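Local structure of aspartate aminotransferase (Thermotoga maritima, 1O4S) at residues B[13-16]-B[17-20]; B[169-172]-B[173-177]; B[62-65]-B[66-70]. The protein catalyses the pyridoxal-phosphate-dependent transfer of an amino group from L-aspartate to 2-oxoglutarate, giving oxaloacetate and L-glutamate, and works as a homodimer. One frame throughout, in Å; residues are numbered along the deposited sequence.

Contact 1. Residues B[13-16]-B[17-20]; sequences MVSR and RISE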
ATOM      1  N   MET B  13      23.284  -6.265  -3.282  1.00 37.51           N
ATOM      2  CA  MET B  13      22.754  -6.504  -1.938  1.00 37.43           C
ATOM      3  C   MET B  13      21.402  -5.864  -1.781  1.00 36.41           C
ATOM      4  O   MET B  13      21.181  -4.748  -2.256  1.00 37.99           O
ATOM      5  CB  MET B  13      23.671  -5.881  -0.878  1.00 37.72           C
ATOM      6  CG  MET B  13      25.156  -6.292  -0.974  1.00 40.62           C
ATOM      7  SD  MET B  13      25.459  -8.051  -0.575  1.00 45.42           S
ATOM      8  CE  MET B  13      24.842  -8.960  -2.010  1.00 46.80           C
ATOM      9  N   VAL B  14      20.507  -6.575  -1.114  1.00 34.20           N
ATOM     10  CA  VAL B  14      19.230  -6.057  -0.683  1.00 32.95           C
ATOM     11  C   VAL B  14      19.309  -5.918   0.841  1.00 31.98           C
ATOM     12  O   VAL B  14      20.279  -6.373   1.447  1.00 31.48           O
ATOM     13  CB  VAL B  14      18.072  -6.974  -1.153  1.00 33.38           C
ATOM     14  CG1 VAL B  14      18.159  -7.225  -2.656  1.00 32.89           C
ATOM     15  CG2 VAL B  14      18.046  -8.287  -0.388  1.00 32.45           C
ATOM     16  N   SER B  15      18.351  -5.244   1.462  1.00 31.06           N
ATOM     17  CA  SER B  15      18.413  -5.034   2.901  1.00 31.76           C
ATOM     18  C   SER B  15      18.357  -6.358   3.669  1.00 32.55           C
ATOM     19  O   SER B  15      17.685  -7.304   3.260  1.00 31.65           O
ATOM     20  CB  SER B  15      17.333  -4.085   3.391  1.00 30.86           C
ATOM     21  OG  SER B  15      16.107  -4.685   3.438  1.00 32.29           O
ATOM     22  N   ARG B  16      19.090  -6.407   4.766  1.00 34.02           N
ATOM     23  CA  ARG B  16      19.119  -7.574   5.643  1.00 35.98           C
ATOM     24  C   ARG B  16      17.759  -7.937   6.202  1.00 36.48           C
ATOM     25  O   ARG B  16      17.508  -9.099   6.424  1.00 36.72           O
ATOM     26  CB  ARG B  16      20.086  -7.356   6.825  1.00 36.46           C
ATOM     27  CG  ARG B  16      21.520  -7.183   6.451  1.00 39.15           C
ATOM     28  CD  ARG B  16      22.453  -7.119   7.690  1.00 44.79           C
ATOM     29  NE  ARG B  16      22.157  -5.946   8.530  1.00 48.03           N
ATOM     30  CZ  ARG B  16      22.785  -4.760   8.453  1.00 48.14           C
ATOM     31  NH1 ARG B  16      22.408  -3.760   9.250  1.00 48.40           N
ATOM     32  NH2 ARG B  16      23.774  -4.572   7.582  1.00 48.77           N
ATOM     33  N   ARG B  17      16.879  -6.964   6.421  1.00 37.44           N
ATOM     34  CA  ARG B  17      15.548  -7.243   6.982  1.00 38.73           C
ATOM     35  C   ARG B  17      14.719  -8.208   6.111  1.00 39.46           C
ATOM     36  O   ARG B  17      13.843  -8.874   6.627  1.00 39.94           O
ATOM     37  CB  ARG B  17      14.767  -5.937   7.227  1.00 38.97           C
ATOM     38  CG  ARG B  17      13.805  -5.516   6.095  1.00 41.97           C
ATOM     39  CD  ARG B  17      13.959  -4.104   5.547  1.00 44.50           C
ATOM     40  NE  ARG B  17      13.567  -3.057   6.475  1.00 44.76           N
ATOM     41  CZ  ARG B  17      13.805  -1.742   6.314  1.00 45.61           C
ATOM     42  NH1 ARG B  17      14.442  -1.257   5.253  1.00 42.65           N
ATOM     43  NH2 ARG B  17      13.357  -0.889   7.240  1.00 48.04           N
ATOM     44  N   ILE B  18      14.976  -8.259   4.800  1.00 40.44           N
ATOM     45  CA  ILE B  18      14.243  -9.134   3.874  1.00 41.20           C
ATOM     46  C   ILE B  18      14.555 -10.602   4.193  1.00 42.66           C
ATOM     47  O   ILE B  18      13.685 -11.460   4.061  1.00 42.49           O
ATOM     48  CB  ILE B  18      14.654  -8.858   2.391  1.00 41.44           C
ATOM     49  CG1 ILE B  18      14.329  -7.437   1.930  1.00 39.78           C
ATOM     50  CG2 ILE B  18      14.000  -9.889   1.442  1.00 42.72           C
ATOM     51  CD1 ILE B  18      12.917  -7.178   1.743  1.00 39.79           C
ATOM     52  N   SER B  19      15.829 -10.866   4.522  1.00 44.09           N
ATOM     53  CA  SER B  19      16.297 -12.165   4.999  1.00 45.97           C
ATOM     54  C   SER B  19      15.637 -12.545   6.285  1.00 47.84           C
ATOM     55  O   SER B  19      15.243 -13.698   6.471  1.00 49.17           O
ATOM     56  CB  SER B  19      17.796 -12.132   5.301  1.00 45.64           C
ATOM     57  OG  SER B  19      18.504 -12.478   4.154  1.00 46.08           O
ATOM     58  N   GLU B  20      15.548 -11.570   7.188  1.00 49.46           N
ATOM     59  CA  GLU B  20      14.948 -11.771   8.511  1.00 50.75           C
ATOM     60  C   GLU B  20      13.483 -12.187   8.455  1.00 51.29           C
ATOM     61  O   GLU B  20      12.958 -12.644   9.461  1.00 51.25           O
ATOM     62  CB  GLU B  20      15.124 -10.513   9.396  1.00 51.14           C
ATOM     63  CG  GLU B  20      16.564 -10.318   9.882  1.00 52.22           C
ATOM     64  CD  GLU B  20      16.909  -8.892  10.325  1.00 54.71           C
ATOM     65  OE1 GLU B  20      18.130  -8.632  10.484  1.00 58.83           O
ATOM     66  OE2 GLU B  20      16.006  -8.035  10.522  1.00 54.41           O
TER
HETATM   67  O   HOH W   1      18.310  -9.911   2.986  1.00 38.42           O

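Contact 2. Residues B[169-172]-B[173-177]; sequences GLLV and GKTKA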
ATOM      1  N   GLY B 169       3.550 -12.249  32.884  1.00 42.70           N
ATOM      2  CA  GLY B 169       4.822 -12.850  33.228  1.00 42.14           C
ATOM      3  C   GLY B 169       5.907 -12.510  32.237  1.00 41.80           C
ATOM      4  O   GLY B 169       7.067 -12.401  32.635  1.00 41.44           O
ATOM      5  N   LEU B 170       5.524 -12.331  30.966  1.00 41.34           N
ATOM      6  CA  LEU B 170       6.467 -12.047  29.866  1.00 41.40           C
ATOM      7  C   LEU B 170       6.704 -10.578  29.574  1.00 40.59           C
ATOM      8  O   LEU B 170       7.615 -10.263  28.832  1.00 41.08           O
ATOM      9  CB  LEU B 170       5.998 -12.689  28.546  1.00 41.86           C
ATOM     10  CG  LEU B 170       5.860 -14.214  28.486  1.00 42.76           C
ATOM     11  CD1 LEU B 170       5.435 -14.626  27.082  1.00 42.91           C
ATOM     12  CD2 LEU B 170       7.158 -14.940  28.915  1.00 44.05           C
ATOM     13  N   LEU B 171       5.884  -9.685  30.114  1.00 39.93           N
ATOM     14  CA  LEU B 171       6.040  -8.261  29.825  1.00 39.49           C
ATOM     15  C   LEU B 171       7.414  -7.759  30.268  1.00 39.41           C
ATOM     16  O   LEU B 171       7.870  -8.027  31.394  1.00 39.04           O
ATOM     17  CB  LEU B 171       4.965  -7.430  30.529  1.00 39.44           C
ATOM     18  CG  LEU B 171       3.525  -7.601  30.062  1.00 39.79           C
ATOM     19  CD1 LEU B 171       2.588  -7.042  31.090  1.00 39.60           C
ATOM     20  CD2 LEU B 171       3.311  -6.917  28.719  1.00 40.62           C
ATOM     21  N   VAL B 172       8.067  -7.024  29.376  1.00 38.97           N
ATOM     22  CA  VAL B 172       9.310  -6.340  29.710  1.00 38.58           C
ATOM     23  C   VAL B 172       9.185  -4.850  29.342  1.00 38.54           C
ATOM     24  O   VAL B 172       8.125  -4.398  28.851  1.00 38.83           O
ATOM     25  CB  VAL B 172      10.532  -7.051  29.064  1.00 38.47           C
ATOM     26  CG1 VAL B 172      10.872  -8.298  29.845  1.00 38.21           C
ATOM     27  CG2 VAL B 172      10.258  -7.432  27.612  1.00 38.17           C
ATOM     28  N   GLY B 173      10.237  -4.077  29.614  1.00 38.20           N
ATOM     29  CA  GLY B 173      10.239  -2.645  29.316  1.00 37.86           C
ATOM     30  C   GLY B 173      10.019  -2.322  27.840  1.00 37.19           C
ATOM     31  O   GLY B 173       9.363  -1.344  27.475  1.00 36.69           O
ATOM     32  N   LYS B 174      10.578  -3.165  26.989  1.00 36.91           N
ATOM     33  CA  LYS B 174      10.538  -2.944  25.551  1.00 36.65           C
ATOM     34  C   LYS B 174       9.172  -3.355  24.949  1.00 34.99           C
ATOM     35  O   LYS B 174       8.858  -2.934  23.853  1.00 34.00           O
ATOM     36  CB  LYS B 174      11.717  -3.689  24.873  1.00 37.17           C
ATOM     37  CG  LYS B 174      11.463  -5.184  24.591  1.00 38.84           C
ATOM     38  CD  LYS B 174      12.737  -6.056  24.646  1.00 41.26           C
ATOM     39  CE  LYS B 174      13.509  -6.075  23.329  1.00 43.01           C
ATOM     40  NZ  LYS B 174      14.386  -7.287  23.205  1.00 44.41           N
ATOM     41  N   THR B 175       8.385  -4.170  25.667  1.00 34.30           N
ATOM     42  CA  THR B 175       7.049  -4.600  25.195  1.00 33.59           C
ATOM     43  C   THR B 175       6.110  -3.420  24.942  1.00 33.58           C
ATOM     44  O   THR B 175       5.559  -2.815  25.880  1.00 33.91           O
ATOM     45  CB  THR B 175       6.339  -5.549  26.161  1.00 33.39           C
ATOM     46  OG1 THR B 175       7.121  -6.724  26.383  1.00 32.00           O
ATOM     47  CG2 THR B 175       5.020  -6.074  25.492  1.00 33.99           C
ATOM     48  N   LYS B 176       5.917  -3.118  23.665  1.00 32.47           N
ATOM     49  CA  LYS B 176       5.119  -1.984  23.239  1.00 32.45           C
ATOM     50  C   LYS B 176       3.665  -2.364  22.901  1.00 31.41           C
ATOM     51  O   LYS B 176       2.790  -1.521  22.957  1.00 30.95           O
ATOM     52  CB  LYS B 176       5.804  -1.321  22.013  1.00 32.88           C
ATOM     53  CG  LYS B 176       5.227   0.050  21.614  1.00 34.89           C
ATOM     54  CD  LYS B 176       5.765   1.191  22.516  1.00 39.23           C
ATOM     55  CE  LYS B 176       4.910   2.496  22.367  1.00 41.40           C
ATOM     56  NZ  LYS B 176       5.195   3.351  21.132  1.00 43.12           N
ATOM     57  N   ALA B 177       3.416  -3.604  22.500  1.00 30.64           N
ATOM     58  CA  ALA B 177       2.076  -4.002  22.103  1.00 30.43           C
ATOM     59  C   ALA B 177       1.817  -5.483  22.268  1.00 29.91           C
ATOM     60  O   ALA B 177       2.743  -6.306  22.248  1.00 29.80           O
ATOM     61  CB  ALA B 177       1.788  -3.577  20.628  1.00 30.98           C
TER

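Contact 3. Residues B[62-65]-B[66-70]; sequences EAVR and FLQKG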
ATOM      1  N   GLU B  62     -23.056   0.468  -7.194  1.00 28.72           N
ATOM      2  CA  GLU B  62     -22.487   1.756  -6.771  1.00 29.81           C
ATOM      3  C   GLU B  62     -21.102   2.061  -7.367  1.00 28.96           C
ATOM      4  O   GLU B  62     -20.824   3.192  -7.770  1.00 28.18           O
ATOM      5  CB  GLU B  62     -22.413   1.805  -5.260  1.00 30.10           C
ATOM      6  CG  GLU B  62     -21.711   3.003  -4.669  1.00 32.71           C
ATOM      7  CD  GLU B  62     -22.406   4.317  -4.931  1.00 37.02           C
ATOM      8  OE1 GLU B  62     -23.611   4.319  -5.350  1.00 40.09           O
ATOM      9  OE2 GLU B  62     -21.716   5.356  -4.704  1.00 41.61           O
ATOM     10  N   ALA B  63     -20.233   1.050  -7.388  1.00 28.58           N
ATOM     11  CA  ALA B  63     -18.898   1.212  -7.946  1.00 28.59           C
ATOM     12  C   ALA B  63     -18.991   1.574  -9.433  1.00 28.31           C
ATOM     13  O   ALA B  63     -18.270   2.447  -9.873  1.00 28.28           O
ATOM     14  CB  ALA B  63     -18.058  -0.051  -7.752  1.00 28.09           C
ATOM     15  N   VAL B  64     -19.892   0.919 -10.176  1.00 28.26           N
ATOM     16  CA  VAL B  64     -20.089   1.160 -11.612  1.00 28.49           C
ATOM     17  C   VAL B  64     -20.644   2.555 -11.845  1.00 29.54           C
ATOM     18  O   VAL B  64     -20.209   3.271 -12.747  1.00 29.33           O
ATOM     19  CB  VAL B  64     -21.032   0.103 -12.269  1.00 27.48           C
ATOM     20  CG1 VAL B  64     -21.435   0.484 -13.669  1.00 28.74           C
ATOM     21  CG2 VAL B  64     -20.402  -1.266 -12.271  1.00 29.00           C
ATOM     22  N   ARG B  65     -21.612   2.941 -11.029  1.00 30.32           N
ATOM     23  CA  ARG B  65     -22.194   4.271 -11.131  1.00 31.25           C
ATOM     24  C   ARG B  65     -21.140   5.354 -10.926  1.00 30.75           C
ATOM     25  O   ARG B  65     -21.058   6.285 -11.729  1.00 29.62           O
ATOM     26  CB  ARG B  65     -23.281   4.380 -10.101  1.00 32.35           C
ATOM     27  CG  ARG B  65     -23.994   5.690  -9.992  1.00 38.58           C
ATOM     28  CD  ARG B  65     -24.940   5.687  -8.747  1.00 47.90           C
ATOM     29  NE  ARG B  65     -24.956   6.950  -8.003  1.00 54.94           N
ATOM     30  CZ  ARG B  65     -23.909   7.514  -7.371  1.00 59.54           C
ATOM     31  NH1 ARG B  65     -22.685   6.968  -7.373  1.00 59.44           N
ATOM     32  NH2 ARG B  65     -24.110   8.673  -6.743  1.00 62.06           N
ATOM     33  N   PHE B  66     -20.336   5.226  -9.861  1.00 28.95           N
ATOM     34  CA  PHE B  66     -19.202   6.112  -9.640  1.00 29.32           C
ATOM     35  C   PHE B  66     -18.231   6.140 -10.834  1.00 29.40           C
ATOM     36  O   PHE B  66     -17.837   7.215 -11.325  1.00 27.92           O
ATOM     37  CB  PHE B  66     -18.422   5.700  -8.389  1.00 28.79           C
ATOM     38  CG  PHE B  66     -17.203   6.530  -8.168  1.00 30.88           C
ATOM     39  CD1 PHE B  66     -17.320   7.853  -7.782  1.00 31.35           C
ATOM     40  CD2 PHE B  66     -15.932   6.020  -8.385  1.00 30.63           C
ATOM     41  CE1 PHE B  66     -16.181   8.660  -7.604  1.00 32.64           C
ATOM     42  CE2 PHE B  66     -14.813   6.847  -8.197  1.00 32.44           C
ATOM     43  CZ  PHE B  66     -14.961   8.165  -7.803  1.00 29.66           C
ATOM     44  N   LEU B  67     -17.866   4.945 -11.282  1.00 30.39           N
ATOM     45  CA  LEU B  67     -16.945   4.755 -12.404  1.00 32.17           C
ATOM     46  C   LEU B  67     -17.361   5.448 -13.684  1.00 32.35           C
ATOM     47  O   LEU B  67     -16.529   6.021 -14.406  1.00 31.75           O
ATOM     48  CB  LEU B  67     -16.813   3.279 -12.751  1.00 32.65           C
ATOM     49  CG  LEU B  67     -15.542   2.640 -12.337  1.00 34.87           C
ATOM     50  CD1 LEU B  67     -15.550   1.175 -12.704  1.00 37.10           C
ATOM     51  CD2 LEU B  67     -14.392   3.372 -13.022  1.00 38.28           C
ATOM     52  N   GLN B  68     -18.642   5.381 -13.986  1.00 32.26           N
ATOM     53  CA  GLN B  68     -19.125   5.861 -15.263  1.00 33.31           C
ATOM     54  C   GLN B  68     -19.024   7.376 -15.417  1.00 33.20           C
ATOM     55  O   GLN B  68     -19.018   7.894 -16.529  1.00 32.50           O
ATOM     56  CB  GLN B  68     -20.545   5.304 -15.532  1.00 34.54           C
ATOM     57  CG  GLN B  68     -20.430   3.799 -15.886  1.00 36.94           C
ATOM     58  CD  GLN B  68     -21.736   3.077 -16.119  1.00 39.92           C
ATOM     59  OE1 GLN B  68     -22.733   3.371 -15.458  1.00 43.75           O
ATOM     60  NE2 GLN B  68     -21.731   2.110 -17.052  1.00 37.50           N
ATOM     61  N   LYS B  69     -18.877   8.072 -14.299  1.00 32.99           N
ATOM     62  CA  LYS B  69     -18.608   9.498 -14.312  1.00 33.49           C
ATOM     63  C   LYS B  69     -17.143   9.784 -14.753  1.00 32.09           C
ATOM     64  O   LYS B  69     -16.830  10.898 -15.135  1.00 32.26           O
ATOM     65  CB  LYS B  69     -18.915  10.093 -12.932  1.00 33.82           C
ATOM     66  CG  LYS B  69     -20.393   9.862 -12.503  1.00 37.96           C
ATOM     67  CD  LYS B  69     -20.686  10.371 -11.096  1.00 43.92           C
ATOM     68  CE  LYS B  69     -22.183  10.292 -10.769  1.00 47.57           C
ATOM     69  NZ  LYS B  69     -22.583  11.172  -9.595  1.00 50.99           N
ATOM     70  N   GLY B  70     -16.261   8.782 -14.651  1.00 30.68           N
ATOM     71  CA  GLY B  70     -14.906   8.848 -15.175  1.00 29.97           C
ATOM     72  C   GLY B  70     -13.872   9.597 -14.341  1.00 29.10           C
ATOM     73  O   GLY B  70     -12.756   9.753 -14.788  1.00 30.55           O
TER

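Contact 1. Residues B[13-16]-B[17-20]
Ser-15 and Ile-18 are joined by a backbone hydrogen bond at the start of a short helical turn. Ile-18 N donates to Ser-15 O at 3.3 Å. Arg-16 O takes the next bond, from Glu-20 N at 3.2 Å. Ser-19 N adds a weak bond to the same oxygen.

One water extends the polar set. It donates to Ser-15 O at 2.7 Å and is hydrogen-bonded to Ser-19 OG at 2.8 Å. The water thus links the first carbonyl of the turn to a hydroxyl four residues on.

The side-chain contacts are few. Ser-15 OG sits between its own N and carbonyl carbon (chi1 76°), which turns it toward the Arg-17 chain. Ser-15 OG touches Arg-17 CD at 3.1 Å; relative to the guanidinium it lies off the edge, near the plane. Ile-18 CG1 is 3.6 Å from Ser-15 OG. Val-14 CG2 reaches Ile-18 CB only loosely, at 4.4 Å. The Arg-17 chain bends at chi2 and chi3 and so carries its guanidinium to the second subunit, where NH2 is hydrogen-bonded to Ala-145 O.

The turn lies against both subunits. Within its own chain, Arg-17 touches Leu-144 and Glu-20 touches Ile-143, both on helix 138-144. On the second subunit, Met-119 O accepts a hydrogen bond from Ser-15 OG, and Asp-123 accepts one from Arg-16 N. The N-terminal arm, ending in helix 16-19, therefore packs along the end of helix 109-121 of the second subunit.

Contact 2. Residues B[169-172]-B[173-177]
Val-172 and Thr-175 grip each other through two hydrogen bonds. Val-172 N donates to Thr-175 OG1 at 3.2 Å, and the bond is almost straight (174°). Thr-175 N donates back to Val-172 O, also at 3.2 Å. That second bond is more bent, at 140°. The threonine thus uses its backbone N-H and its hydroxyl on one residue, and the turn between them is closed twice. Thr-175 OG1 has a further partner: it is hydrogen-bonded to Glu-127 OE1, on strand 127-132. Thr-175 is buried, and its two partners probably limit the rotation of the hydroxyl.

The torsion of Thr-175 sorts its two branches. With chi1 at -59°, OG1 stands beside the threonine's own N and CG2 lies anti to that N. OG1 faces Val-172, while CG2 meets Leu-171 CD2 at 3.7 Å. The leucine and threonine side chains cross at about a right angle. Val-172 CG2 also touches OG1, at 3.4 Å.

Farther out, Lys-174 CG lies 4.0 Å from Val-172 CG2. Beyond CD the lysine chain leads away from Val-172. The turn is exposed at Val-172, Gly-173 and Lys-174. Leu-171 is buried against Leu-202 and Arg-206 of helix 193-206 and against Phe-208 in the loop after it. Leu-170 rests on Asn-150 and Val-152 of strand 148-153.

The arrangement is a tight helix-to-strand connection. It is the last turn of a beta-alpha-beta crossover from strand 148-153 through helix 164-170 to strand 175-180, passing strand 127-132 in the seven-stranded mixed sheet of the large domain of class I aminotransferases.

Contact 3. Residues B[62-65]-B[66-70]
Val-64 and Gln-68 lie side by side one helical turn apart, pointing the same way. Val-64 CG1 is anti to its own N (chi1 170°), and this branch rests on the amide end of the glutamine. It is 3.6 Å from Gln-68 CD. The backbone beneath is closely bonded. Phe-66 N donates to Glu-62 O at 3.0 Å, nearly straight at 175°. Leu-67 N bonds to Ala-63 O at 2.9 Å, and Gln-68 N to Val-64 O at the same length.

The tightly packed part holds Ala-63, Val-64 and Leu-67, all buried. Ala-63 and Val-64 pack on Leu-67 of the second subunit, and Leu-67 packs on its Trp-253. Gln-68 packs on Val-64 of that subunit. Ala-63 and Phe-66 touch Val-282 of helix 281-290 in their own chain, and the Phe-66 ring stacks with that of Tyr-285.

The solvent side is looser and carries charge. Arg-65 and Lys-69 are exposed there and run alongside each other, with Lys-69 NZ over one face of the guanidinium. Arg-65 NH2 and Lys-69 NZ are 4.1 Å apart, so the like charges probably repel. Glu-62 OE2 may offset part of this: it forms a salt bridge with Arg-65 NH1 at 3.3 Å. The oxygen lies well out of the guanidinium plane, so only charge attracts.

Gly-70, the first residue to leave the helical conformation, has positive phi (80°), which suits glycine; its N bonds to Leu-67 O. It leads the chain out of helix 57-68, whose C-terminal part, residues 62-68, has one face at the dimer interface of this class I aminotransferase.

Overall arrangement
From the N terminus, contact 1 comes where the extended arm turns into helix 16-19. Contact 3 follows at the end of helix 57-68, and contact 2 at the turn from helix 164-170 into strand 175-180. Contacts 1 and 2 close short turns; contact 3 lies along a helix and its end. They stand in series without nesting, crossing or touching. Contacts 1 and 2 have centres about 26 Å apart; contacts 2 and 3 lie on opposite sides of the chain's centre, about 48 Å apart. Contacts 1 and 3 both meet the second subunit, at separate places. Contact 2 meets it too, through Lys-176 on Val-14 of that chain, and ties a helix to the seven-stranded sheet.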